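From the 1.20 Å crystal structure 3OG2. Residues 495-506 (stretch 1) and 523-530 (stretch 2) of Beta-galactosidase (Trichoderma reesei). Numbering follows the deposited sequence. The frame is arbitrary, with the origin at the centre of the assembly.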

ATOM      1  N   PHE A 495      27.722 -26.210   6.257  1.00 10.33           N
ATOM      2  CA  PHE A 495      28.044 -25.789   4.901  1.00 10.04           C
ATOM      3  C   PHE A 495      29.458 -26.282   4.590  1.00 10.40           C
ATOM      4  O   PHE A 495      30.242 -26.589   5.489  1.00 12.43           O
ATOM      5  CB  PHE A 495      27.902 -24.293   4.656  1.00 10.90           C
ATOM      6  CG  PHE A 495      28.762 -23.416   5.524  1.00 11.27           C
ATOM      7  CD1 PHE A 495      28.401 -23.174   6.864  1.00 12.54           C
ATOM      8  CD2 PHE A 495      29.872 -22.824   4.964  1.00 13.18           C
ATOM      9  CE1 PHE A 495      29.187 -22.312   7.631  1.00 13.94           C
ATOM     10  CE2 PHE A 495      30.663 -21.990   5.720  1.00 16.16           C
ATOM     11  CZ  PHE A 495      30.303 -21.732   7.046  1.00 14.52           C
ATOM     12  N   ALA A 496      29.748 -26.332   3.307  1.00 10.81           N
ATOM     13  CA  ALA A 496      31.061 -26.823   2.923  1.00 11.21           C
ATOM     14  C   ALA A 496      31.579 -25.900   1.812  1.00 10.73           C
ATOM     15  O   ALA A 496      30.831 -25.523   0.920  1.00 12.70           O
ATOM     16  CB  ALA A 496      30.994 -28.247   2.430  1.00 13.06           C
ATOM     17  N   VAL A 497      32.849 -25.573   1.891  1.00 11.56           N
ATOM     18  CA  VAL A 497      33.487 -24.654   0.969  1.00 12.15           C
ATOM     19  C   VAL A 497      34.544 -25.404   0.181  1.00 12.17           C
ATOM     20  O   VAL A 497      35.439 -26.024   0.778  1.00 13.28           O
ATOM     21  CB  VAL A 497      34.121 -23.442   1.687  1.00 12.08           C
ATOM     22  CG1 VAL A 497      34.672 -22.453   0.671  1.00 14.52           C
ATOM     23  CG2 VAL A 497      33.074 -22.758   2.585  1.00 15.05           C
ATOM     24  N   LYS A 498      34.438 -25.375  -1.160  1.00 13.89           N
ATOM     25  CA  LYS A 498      35.507 -26.006  -1.959  1.00 14.46           C
ATOM     26  C   LYS A 498      36.854 -25.325  -1.658  1.00 14.44           C
ATOM     27  O   LYS A 498      36.767 -24.130  -1.322  1.00 15.12           O
ATOM     28  CB  LYS A 498      35.201 -25.922  -3.456  1.00 16.80           C
ATOM     29  CG  LYS A 498      33.851 -26.580  -3.803  1.00 20.92           C
ATOM     30  CD  LYS A 498      33.825 -26.624  -5.356  1.00 29.54           C
ATOM     31  CE  LYS A 498      32.479 -27.090  -5.862  1.00 36.75           C
ATOM     32  NZ  LYS A 498      32.235 -26.669  -7.285  1.00 32.71           N
ATOM     33  N   ASN A 499      37.949 -26.058  -1.757  1.00 15.13           N
ATOM     34  CA  ASN A 499      39.277 -25.553  -1.342  1.00 16.43           C
ATOM     35  C   ASN A 499      39.455 -24.043  -1.449  1.00 16.26           C
ATOM     36  O   ASN A 499      39.560 -23.479  -2.532  1.00 17.74           O
ATOM     37  CB  ASN A 499      40.340 -26.224  -2.220  1.00 21.23           C
ATOM     38  CG  ASN A 499      41.719 -25.743  -1.857  1.00 24.72           C
ATOM     39  OD1 ASN A 499      42.004 -24.966  -0.939  1.00 25.71           O
ATOM     40  ND2 ASN A 499      42.633 -26.295  -2.657  1.00 28.92           N
ATOM     41  N   PRO A 500      39.363 -23.396  -0.295  1.00 14.57           N
ATOM     42  CA  PRO A 500      39.431 -21.930  -0.274  1.00 14.43           C
ATOM     43  C   PRO A 500      40.829 -21.362  -0.100  1.00 15.78           C
ATOM     44  O   PRO A 500      41.007 -20.141   0.115  1.00 20.88           O
ATOM     45  CB  PRO A 500      38.582 -21.620   0.982  1.00 14.37           C
ATOM     46  CG  PRO A 500      38.905 -22.738   1.937  1.00 14.31           C
ATOM     47  CD  PRO A 500      39.074 -23.956   1.037  1.00 14.35           C
ATOM     48  N   PHE A 501      41.848 -22.191  -0.184  1.00 18.57           N
ATOM     49  CA  PHE A 501      43.202 -21.794   0.243  1.00 21.23           C
ATOM     50  C   PHE A 501      44.140 -21.493  -0.891  1.00 28.11           C
ATOM     51  O   PHE A 501      45.318 -21.227  -0.643  1.00 32.19           O
ATOM     52  CB  PHE A 501      43.827 -22.943   1.077  1.00 21.85           C
ATOM     53  CG  PHE A 501      43.001 -23.161   2.329  1.00 20.20           C
ATOM     54  CD1 PHE A 501      42.798 -22.105   3.238  1.00 20.92           C
ATOM     55  CD2 PHE A 501      42.434 -24.416   2.528  1.00 22.27           C
ATOM     56  CE1 PHE A 501      42.009 -22.298   4.394  1.00 19.97           C
ATOM     57  CE2 PHE A 501      41.682 -24.600   3.675  1.00 22.96           C
ATOM     58  CZ  PHE A 501      41.483 -23.571   4.574  1.00 23.00           C
ATOM     59  N   GLY A 502      43.631 -21.556  -2.112  1.00 33.21           N
ATOM     60  CA  GLY A 502      44.451 -21.311  -3.289  1.00 35.68           C
ATOM     61  C   GLY A 502      45.404 -22.455  -3.586  1.00 40.86           C
ATOM     62  O   GLY A 502      45.071 -23.627  -3.438  1.00 57.23           O
ATOM     63  N   SER A 503      46.618 -22.105  -4.007  1.00 39.33           N
ATOM     64  CA  SER A 503      47.648 -23.099  -4.158  1.00 44.22           C
ATOM     65  C   SER A 503      48.236 -23.452  -2.805  1.00 43.09           C
ATOM     66  O   SER A 503      49.289 -24.099  -2.737  1.00 56.08           O
ATOM     67  CB  SER A 503      48.752 -22.517  -5.059  1.00 47.70           C
ATOM     68  OG  SER A 503      49.051 -21.197  -4.589  1.00 46.34           O
ATOM     69  N   SER A 504      47.667 -23.026  -1.674  1.00 47.50           N
ATOM     70  CA  SER A 504      48.414 -23.286  -0.443  1.00 51.75           C
ATOM     71  C   SER A 504      48.084 -24.639   0.176  1.00 53.25           C
ATOM     72  O   SER A 504      46.930 -24.982   0.405  1.00 52.44           O
ATOM     73  CB  SER A 504      48.181 -22.226   0.639  1.00 50.36           C
ATOM     74  OG  SER A 504      48.887 -22.641   1.808  1.00 44.22           O
ATOM     75  N   LYS A 505      49.164 -25.370   0.451  1.00 58.83           N
ATOM     76  CA  LYS A 505      49.008 -26.674   1.082  1.00 63.43           C
ATOM     77  C   LYS A 505      49.620 -26.635   2.488  1.00 62.14           C
ATOM     78  O   LYS A 505      50.355 -27.552   2.846  1.00 80.38           O
ATOM     79  CB  LYS A 505      49.639 -27.799   0.262  1.00 63.61           C
ATOM     80  CG  LYS A 505      49.080 -27.978  -1.139  1.00 66.84           C
ATOM     81  CD  LYS A 505      47.886 -28.908  -1.233  1.00 71.37           C
ATOM     82  CE  LYS A 505      47.402 -29.074  -2.665  1.00 70.10           C
ATOM     83  NZ  LYS A 505      46.514 -27.956  -3.100  1.00 61.77           N
ATOM     84  N   THR A 506      49.304 -25.580   3.214  1.00 54.51           N
ATOM     85  CA  THR A 506      49.643 -25.321   4.591  1.00 52.97           C
ATOM     86  C   THR A 506      48.596 -24.427   5.275  1.00 45.36           C
ATOM     87  O   THR A 506      48.393 -24.621   6.479  1.00 50.32           O
ATOM     88  CB  THR A 506      50.999 -24.609   4.781  1.00 63.81           C
ATOM     89  OG1 THR A 506      50.952 -23.370   4.054  1.00 71.62           O
ATOM     90  CG2 THR A 506      52.147 -25.436   4.239  1.00 89.16           C
ATOM     91  N   SER A 523      40.572 -34.483   2.688  1.00 32.51           N
ATOM     92  CA  SER A 523      41.888 -34.541   2.059  1.00 34.25           C
ATOM     93  C   SER A 523      41.992 -33.604   0.868  1.00 34.10           C
ATOM     94  O   SER A 523      43.084 -33.059   0.618  1.00 38.29           O
ATOM     95  CB  SER A 523      42.198 -35.997   1.644  1.00 37.82           C
ATOM     96  OG  SER A 523      40.932 -36.649   1.563  1.00 72.97           O
ATOM     97  N   ASN A 524      40.891 -33.405   0.141  1.00 36.58           N
ATOM     98  CA  ASN A 524      40.928 -32.470  -0.976  1.00 38.03           C
ATOM     99  C   ASN A 524      40.729 -31.028  -0.558  1.00 33.66           C
ATOM    100  O   ASN A 524      40.583 -30.101  -1.388  1.00 38.93           O
ATOM    101  CB  ASN A 524      39.853 -32.872  -1.990  1.00 44.85           C
ATOM    102  CG  ASN A 524      38.439 -32.731  -1.458  1.00 46.54           C
ATOM    103  OD1 ASN A 524      38.094 -31.921  -0.615  1.00 57.29           O
ATOM    104  ND2 ASN A 524      37.573 -33.613  -1.989  1.00 96.04           N
ATOM    105  N   LEU A 525      40.675 -30.779   0.745  1.00 27.43           N
ATOM    106  CA  LEU A 525      40.669 -29.406   1.246  1.00 26.53           C
ATOM    107  C   LEU A 525      39.311 -28.773   1.068  1.00 20.68           C
ATOM    108  O   LEU A 525      39.221 -27.555   1.152  1.00 19.77           O
ATOM    109  CB  LEU A 525      41.748 -28.515   0.598  1.00 32.72           C
ATOM    110  CG  LEU A 525      43.177 -28.822   1.074  1.00 39.74           C
ATOM    111  CD1 LEU A 525      44.165 -27.721   0.678  1.00 39.87           C
ATOM    112  CD2 LEU A 525      43.180 -29.042   2.583  1.00 47.02           C
ATOM    113  N   THR A 526      38.268 -29.589   0.875  1.00 19.33           N
ATOM    114  CA  THR A 526      36.937 -29.051   1.154  1.00 15.46           C
ATOM    115  C   THR A 526      36.759 -28.857   2.658  1.00 14.98           C
ATOM    116  O   THR A 526      36.975 -29.778   3.459  1.00 19.30           O
ATOM    117  CB  THR A 526      35.863 -30.001   0.649  1.00 17.35           C
ATOM    118  OG1 THR A 526      35.984 -30.030  -0.765  1.00 23.30           O
ATOM    119  CG2 THR A 526      34.471 -29.472   0.976  1.00 19.52           C
ATOM    120  N   VAL A 527      36.367 -27.678   3.074  1.00 13.97           N
ATOM    121  CA  VAL A 527      36.220 -27.370   4.481  1.00 13.49           C
ATOM    122  C   VAL A 527      34.746 -27.482   4.861  1.00 11.51           C
ATOM    123  O   VAL A 527      33.885 -26.819   4.251  1.00 13.47           O
ATOM    124  CB  VAL A 527      36.773 -25.949   4.737  1.00 13.25           C
ATOM    125  CG1 VAL A 527      36.654 -25.705   6.251  1.00 14.12           C
ATOM    126  CG2 VAL A 527      38.206 -25.716   4.250  1.00 15.21           C
ATOM    127  N   VAL A 528      34.423 -28.294   5.834  1.00 12.27           N
ATOM    128  CA  VAL A 528      33.067 -28.491   6.281  1.00 12.02           C
ATOM    129  C   VAL A 528      32.898 -27.883   7.668  1.00 12.47           C
ATOM    130  O   VAL A 528      33.684 -28.160   8.575  1.00 13.07           O
ATOM    131  CB  VAL A 528      32.696 -29.991   6.294  1.00 12.07           C
ATOM    132  CG1 VAL A 528      31.241 -30.165   6.679  1.00 13.55           C
ATOM    133  CG2 VAL A 528      33.031 -30.627   4.940  1.00 14.21           C
ATOM    134  N   LEU A 529      31.880 -27.010   7.770  1.00 12.53           N
ATOM    135  CA  LEU A 529      31.672 -26.257   9.002  1.00 11.19           C
ATOM    136  C   LEU A 529      30.274 -26.529   9.502  1.00 11.29           C
ATOM    137  O   LEU A 529      29.344 -26.421   8.732  1.00 11.96           O
ATOM    138  CB  LEU A 529      31.807 -24.737   8.754  1.00 12.95           C
ATOM    139  CG  LEU A 529      33.207 -24.296   8.295  1.00 15.40           C
ATOM    140  CD1 LEU A 529      33.271 -24.336   6.743  1.00 15.80           C
ATOM    141  CD2 LEU A 529      33.603 -22.910   8.751  1.00 18.82           C
ATOM    142  N   GLN A 530      30.145 -26.864  10.774  1.00 12.61           N
ATOM    143  CA  GLN A 530      28.868 -27.063  11.420  1.00 12.75           C
ATOM    144  C   GLN A 530      28.712 -26.028  12.536  1.00 15.02           C
ATOM    145  O   GLN A 530      29.683 -25.712  13.240  1.00 18.87           O
ATOM    146  CB  GLN A 530      28.820 -28.481  12.003  1.00 19.48           C
ATOM    147  CG  GLN A 530      27.419 -29.013  12.137  1.00 23.33           C
ATOM    148  CD  GLN A 530      27.474 -30.500  12.437  1.00 21.92           C
ATOM    149  OE1 GLN A 530      27.761 -30.756  13.585  1.00 24.69           O
ATOM    150  NE2 GLN A 530      27.212 -31.337  11.478  1.00 15.60           N
TER
HETATM  151  O   HOH W   1      37.883 -28.941  -2.340  1.00 20.70           O

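Antiparallel strands are joined by backbone hydrogen bonds in alternate pairs, and side chains settle what each face packs against; these two stretches of beta-galactosidase illustrate the rule and what takes over beyond the last hydrogen-bonded pair. Phe495 opens a hydrogen-bonded pair with Leu529: its N donates to Leu529 O (3.0 Å), and Leu529 N returns a nearly straight bond to Phe495 O (2.8 Å). With chi1 in p, the phenylalanine ring lies with one face over Leu529 CB, 4.0 Å from the ring centroid, while its CE2 meets Leu529 CD1 at 3.7 Å.

Ala496 faces Val528 in the narrow, non-hydrogen-bonded pair. Its CA instead approaches Val527 O (3.1 Å) in a CA-H...O contact, and its small CB sits 4.0 Å from Val528 CG2 on the other face of the sheet. Val497 restores the pattern: its N donates to Val527 O (2.9 Å) and Val527 N to Val497 O (3.0 Å). Its beta-branched side chain, buried like that of Val527, shares a face with Phe495 and Leu529.

Beyond this ladder, Lys498 directs its CB away from stretch 2, and its amine is satisfied elsewhere in the structure. At Asn499 a water takes over the bridging, accepting from Asn499 N (2.9 Å) and donating to Asn524 O (3.1 Å) and Thr526 OG1 (2.7 Å). Asn499 OD1 receives Phe501 N (2.9 Å).

Apolar packing then continues without direct hydrogen bonds between the stretches. Pro500 CD lies 3.8 Å from Val527 CG2, which Phe501 CE2 also approaches, at 3.7 Å. Leu525, the most extensively covered residue, brings CD1 to the edge of the Phe501 ring, 4.2 Å from CD2. A type II' turn from Phe501 to Ser504, closed by Ser504 N donating to Phe501 O (3.1 Å), lifts Gly502, whose positive phi suits glycine, and Ser503 clear of stretch 2; the chain then returns, with Ser504 O 3.9 Å from Leu525 CD1.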